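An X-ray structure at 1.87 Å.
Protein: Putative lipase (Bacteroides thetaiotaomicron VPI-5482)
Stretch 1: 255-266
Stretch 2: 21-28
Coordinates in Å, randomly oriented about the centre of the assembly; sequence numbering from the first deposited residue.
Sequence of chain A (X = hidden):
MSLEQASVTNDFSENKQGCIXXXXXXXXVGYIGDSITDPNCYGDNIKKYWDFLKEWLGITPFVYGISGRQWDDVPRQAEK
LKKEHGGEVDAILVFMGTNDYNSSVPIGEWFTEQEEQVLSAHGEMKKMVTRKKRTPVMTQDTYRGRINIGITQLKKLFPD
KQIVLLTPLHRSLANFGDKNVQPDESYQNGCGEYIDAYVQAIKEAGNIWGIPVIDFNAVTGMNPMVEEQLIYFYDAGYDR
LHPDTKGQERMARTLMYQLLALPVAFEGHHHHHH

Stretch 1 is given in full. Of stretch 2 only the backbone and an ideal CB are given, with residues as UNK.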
# COMPACT_ATOMS: atom_id res chain seq x y z
N LEU A 255 20.08 30.47 -5.22
CA LEU A 255 21.11 30.20 -4.23
C LEU A 255 21.16 31.31 -3.18
O LEU A 255 21.32 31.04 -1.99
CB LEU A 255 22.46 30.09 -4.96
CG LEU A 255 23.62 29.34 -4.30
CD1 LEU A 255 23.14 28.03 -3.71
CD2 LEU A 255 24.69 29.10 -5.36
N MSE A 256 21.01 32.55 -3.63
CA MSE A 256 21.04 33.68 -2.71
C MSE A 256 20.05 33.53 -1.56
O MSE A 256 20.40 33.73 -0.40
CB MSE A 256 20.76 34.98 -3.46
CG MSE A 256 20.90 36.22 -2.59
SE MSE A 256 20.68 37.86 -3.59
CE MSE A 256 19.43 38.75 -2.42
N TYR A 257 18.81 33.18 -1.88
CA TYR A 257 17.80 33.03 -0.83
C TYR A 257 17.82 31.69 -0.11
O TYR A 257 17.39 31.60 1.04
CB TYR A 257 16.42 33.33 -1.42
CG TYR A 257 16.30 34.80 -1.76
CD1 TYR A 257 16.08 35.75 -0.77
CD2 TYR A 257 16.51 35.24 -3.07
CE1 TYR A 257 16.08 37.11 -1.06
CE2 TYR A 257 16.52 36.60 -3.37
CZ TYR A 257 16.30 37.53 -2.36
OH TYR A 257 16.32 38.86 -2.66
N GLN A 258 18.32 30.66 -0.78
CA GLN A 258 18.42 29.34 -0.16
C GLN A 258 19.53 29.34 0.89
O GLN A 258 19.44 28.65 1.91
CB GLN A 258 18.71 28.27 -1.22
CG GLN A 258 17.54 27.95 -2.13
CD GLN A 258 16.49 27.08 -1.46
OE1 GLN A 258 16.78 25.96 -1.04
NE2 GLN A 258 15.27 27.59 -1.36
N LEU A 259 20.59 30.11 0.64
CA LEU A 259 21.73 30.20 1.55
C LEU A 259 21.44 31.06 2.78
O LEU A 259 22.22 31.09 3.73
CB LEU A 259 22.95 30.75 0.81
CG LEU A 259 23.61 29.82 -0.20
CD1 LEU A 259 24.76 30.54 -0.89
CD2 LEU A 259 24.12 28.57 0.50
N LEU A 260 20.33 31.78 2.73
CA LEU A 260 19.92 32.65 3.83
C LEU A 260 19.70 31.82 5.10
O LEU A 260 19.79 32.33 6.21
CB LEU A 260 18.62 33.37 3.46
CG LEU A 260 18.51 34.87 3.68
CD1 LEU A 260 17.09 35.31 3.36
CD2 LEU A 260 18.87 35.23 5.11
N ALA A 261 19.42 30.54 4.91
CA ALA A 261 19.15 29.62 6.01
C ALA A 261 20.39 29.04 6.67
O ALA A 261 20.29 28.34 7.68
CB ALA A 261 18.24 28.49 5.54
N LEU A 262 21.57 29.32 6.12
CA LEU A 262 22.81 28.78 6.66
C LEU A 262 23.83 29.86 7.01
O LEU A 262 24.12 30.74 6.20
CB LEU A 262 23.44 27.81 5.65
CG LEU A 262 22.59 26.60 5.26
CD1 LEU A 262 23.17 25.91 4.03
CD2 LEU A 262 22.53 25.64 6.44
N PRO A 263 24.39 29.80 8.23
CA PRO A 263 25.38 30.80 8.64
C PRO A 263 26.73 30.49 8.01
O PRO A 263 26.97 29.39 7.52
CB PRO A 263 25.42 30.64 10.15
CG PRO A 263 25.28 29.15 10.30
CD PRO A 263 24.15 28.84 9.32
N VAL A 264 27.62 31.48 8.01
CA VAL A 264 28.97 31.28 7.50
C VAL A 264 29.89 31.49 8.70
O VAL A 264 30.70 30.62 9.02
CB VAL A 264 29.33 32.30 6.39
CG1 VAL A 264 30.79 32.10 5.97
CG2 VAL A 264 28.41 32.10 5.20
N ALA A 265 29.74 32.63 9.35
CA ALA A 265 30.54 32.94 10.54
C ALA A 265 29.86 32.29 11.73
O ALA A 265 28.69 32.57 12.02
CB ALA A 265 30.62 34.45 10.75
N PHE A 266 30.58 31.42 12.43
CA PHE A 266 30.03 30.74 13.59
C PHE A 266 30.37 31.46 14.89
O PHE A 266 29.48 31.55 15.77
CB PHE A 266 30.55 29.30 13.64
CG PHE A 266 30.14 28.48 12.44
CD1 PHE A 266 28.80 28.20 12.20
CD2 PHE A 266 31.09 28.01 11.55
CE1 PHE A 266 28.41 27.46 11.09
CE2 PHE A 266 30.72 27.27 10.43
CZ PHE A 266 29.38 26.99 10.20
N UNK A 21 21.03 40.70 8.30
CA UNK A 21 21.94 40.82 7.17
C UNK A 21 22.22 39.43 6.62
O UNK A 21 22.31 38.47 7.38
CB UNK A 21 23.24 41.52 7.58
N UNK A 22 22.35 39.32 5.30
CA UNK A 22 22.62 38.03 4.70
C UNK A 22 23.93 37.48 5.25
O UNK A 22 24.97 38.13 5.16
CB UNK A 22 22.67 38.14 3.17
N UNK A 23 23.90 36.28 5.85
CA UNK A 23 25.08 35.63 6.44
C UNK A 23 26.26 35.35 5.50
O UNK A 23 27.37 35.08 5.97
CB UNK A 23 24.64 34.30 7.06
N UNK A 24 26.03 35.41 4.19
CA UNK A 24 27.10 35.16 3.23
C UNK A 24 27.68 36.45 2.67
O UNK A 24 28.66 36.44 1.92
CB UNK A 24 26.58 34.29 2.09
N UNK A 25 27.08 37.58 3.04
CA UNK A 25 27.52 38.89 2.59
C UNK A 25 29.00 39.12 2.87
O UNK A 25 29.45 38.98 4.00
CB UNK A 25 26.69 39.98 3.26
N UNK A 26 29.75 39.47 1.82
CA UNK A 26 31.17 39.76 1.96
C UNK A 26 32.10 38.59 2.26
O UNK A 26 33.29 38.78 2.49
CB UNK A 26 31.34 40.80 3.07
N UNK A 27 31.56 37.37 2.25
CA UNK A 27 32.38 36.20 2.55
C UNK A 27 33.16 35.67 1.35
O UNK A 27 32.89 36.04 0.20
CB UNK A 27 31.49 35.08 3.10
N UNK A 28 34.13 34.82 1.62
CA UNK A 28 34.94 34.23 0.56
C UNK A 28 34.51 32.78 0.43
O UNK A 28 34.56 32.01 1.40
CB UNK A 28 36.44 34.35 0.85

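Position 21 opens the stretch with its CA-to-CB bond pointing away from stretch 1, and nothing of that stretch lies within 5.5 Å of the ideal CB. Stretch 1 sets no demand here, and many side chains, polar ones among them, would do. The deposited residue is Gln21, whose extended side chain plays no part in the contact.

Position 22 points sideways, with Leu260 CD2 5.2 Å from the ideal CB. The gap leaves room for a medium or large side chain, which could bend toward Met256, Leu259 and Leu260 and meet both aliphatic side chains and backbone carbonyls; a leucine, a methionine or a flat ring would all be plausible. The residue is His22. With chi1 in the t well, its ring reaches in among Met256, Leu259 and Leu260, and Leu259 CB lies near the ring plane, at its edge. The model probably has the imidazole turned over, so its individual atoms support no finer reading.

Position 23 points toward stretch 1, and its ideal CB is 3.7 Å from Leu262 O and 3.9 Å from Pro263 CA. Such close quarters favour a compact side chain. With phi at -59° and psi at -16°, at the second position of a type I turn running from 22 to 25, proline fits particularly well, though alanine or serine could also serve. The residue is Pro23. Its ring packs CD against Leu260 CD2 at 3.9 Å, while its backbone carbonyl joins the stretches through water 1: the water donates to Pro23 O at 2.6 Å and accepts from Ala265 N at 2.9 Å.

Position 24 has a sideways CB, 4.2 Å from Val264 CG2 and 5.1 Å from Leu259 CD1. Beyond it lies a slot between these two side chains, with Leu262 O nearby as an acceptor. A flat side chain suits the slot, and one carrying an N-H could use the carbonyl as well; phenylalanine or tyrosine would answer the first demand, tryptophan both. The residue is Trp24. Its indole is sandwiched, with Leu259 CD2 over one face and Val264 CG2 over the opposite one. Val264 CG2 sits 3.3 Å from the centroid of the Trp24 five-membered ring, almost on the ring normal, a close CH-pi contact. At the edge, Trp24 NE1 donates a hydrogen bond of 2.8 Å to Leu262 O.

Position 25 points away into space free of stretch 1, so polar residues are suitable; it is Gln25, whose backbone N closes the first turn on His22 O. Position 26 has phi of 70° in a type II turn, which favours glycine, with asparagine a possible alternative. It is Gly26.

Position 27 points toward Val264, whose CG1 is 4.2 Å from the ideal CB. A side chain with an aliphatic stem would suit, whether leucine or a longer polar residue. Lys27 brings CG to 3.7 Å from Val264 CG1, and its NZ lies 4.0 Å from Ala265 CB.

Position 28 points away and accepts many types; it is Lys28, outside the contact.

Stretch 2 21-28: QHPWQGKK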
# COMPACT_ATOMS: atom_id res chain seq x y z
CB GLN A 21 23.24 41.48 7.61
CG GLN A 21 23.08 42.89 8.15
CD GLN A 21 24.41 43.54 8.49
OE1 GLN A 21 25.15 43.06 9.36
NE2 GLN A 21 24.73 44.63 7.80
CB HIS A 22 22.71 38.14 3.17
CG HIS A 22 22.72 36.82 2.48
ND1 HIS A 22 21.76 36.45 1.56
CD2 HIS A 22 23.54 35.75 2.62
CE1 HIS A 22 21.99 35.20 1.17
NE2 HIS A 22 23.06 34.76 1.80
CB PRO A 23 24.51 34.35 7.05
CG PRO A 23 23.31 34.06 6.19
CD PRO A 23 22.70 35.43 6.01
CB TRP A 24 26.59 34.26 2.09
CG TRP A 24 26.24 32.87 2.56
CD1 TRP A 24 25.27 32.53 3.46
CD2 TRP A 24 26.89 31.64 2.20
NE1 TRP A 24 25.29 31.17 3.69
CE2 TRP A 24 26.27 30.60 2.93
CE3 TRP A 24 27.95 31.32 1.33
CZ2 TRP A 24 26.68 29.27 2.82
CZ3 TRP A 24 28.34 29.99 1.22
CH2 TRP A 24 27.71 28.98 1.96
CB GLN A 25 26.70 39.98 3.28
CG GLN A 25 27.20 41.40 3.06
CD GLN A 25 26.98 41.88 1.64
OE1 GLN A 25 25.85 41.92 1.16
NE2 GLN A 25 28.06 42.25 0.97
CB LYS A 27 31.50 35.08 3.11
CG LYS A 27 30.73 35.47 4.36
CD LYS A 27 31.65 35.95 5.48
CE LYS A 27 30.85 36.32 6.72
NZ LYS A 27 31.69 36.96 7.77
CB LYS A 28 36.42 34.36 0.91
CG LYS A 28 36.77 35.82 1.20
CD LYS A 28 38.23 36.14 1.04
CE LYS A 28 38.45 37.63 1.24
NZ LYS A 28 39.85 38.03 0.97
O HOH W 1 27.72 34.53 8.47
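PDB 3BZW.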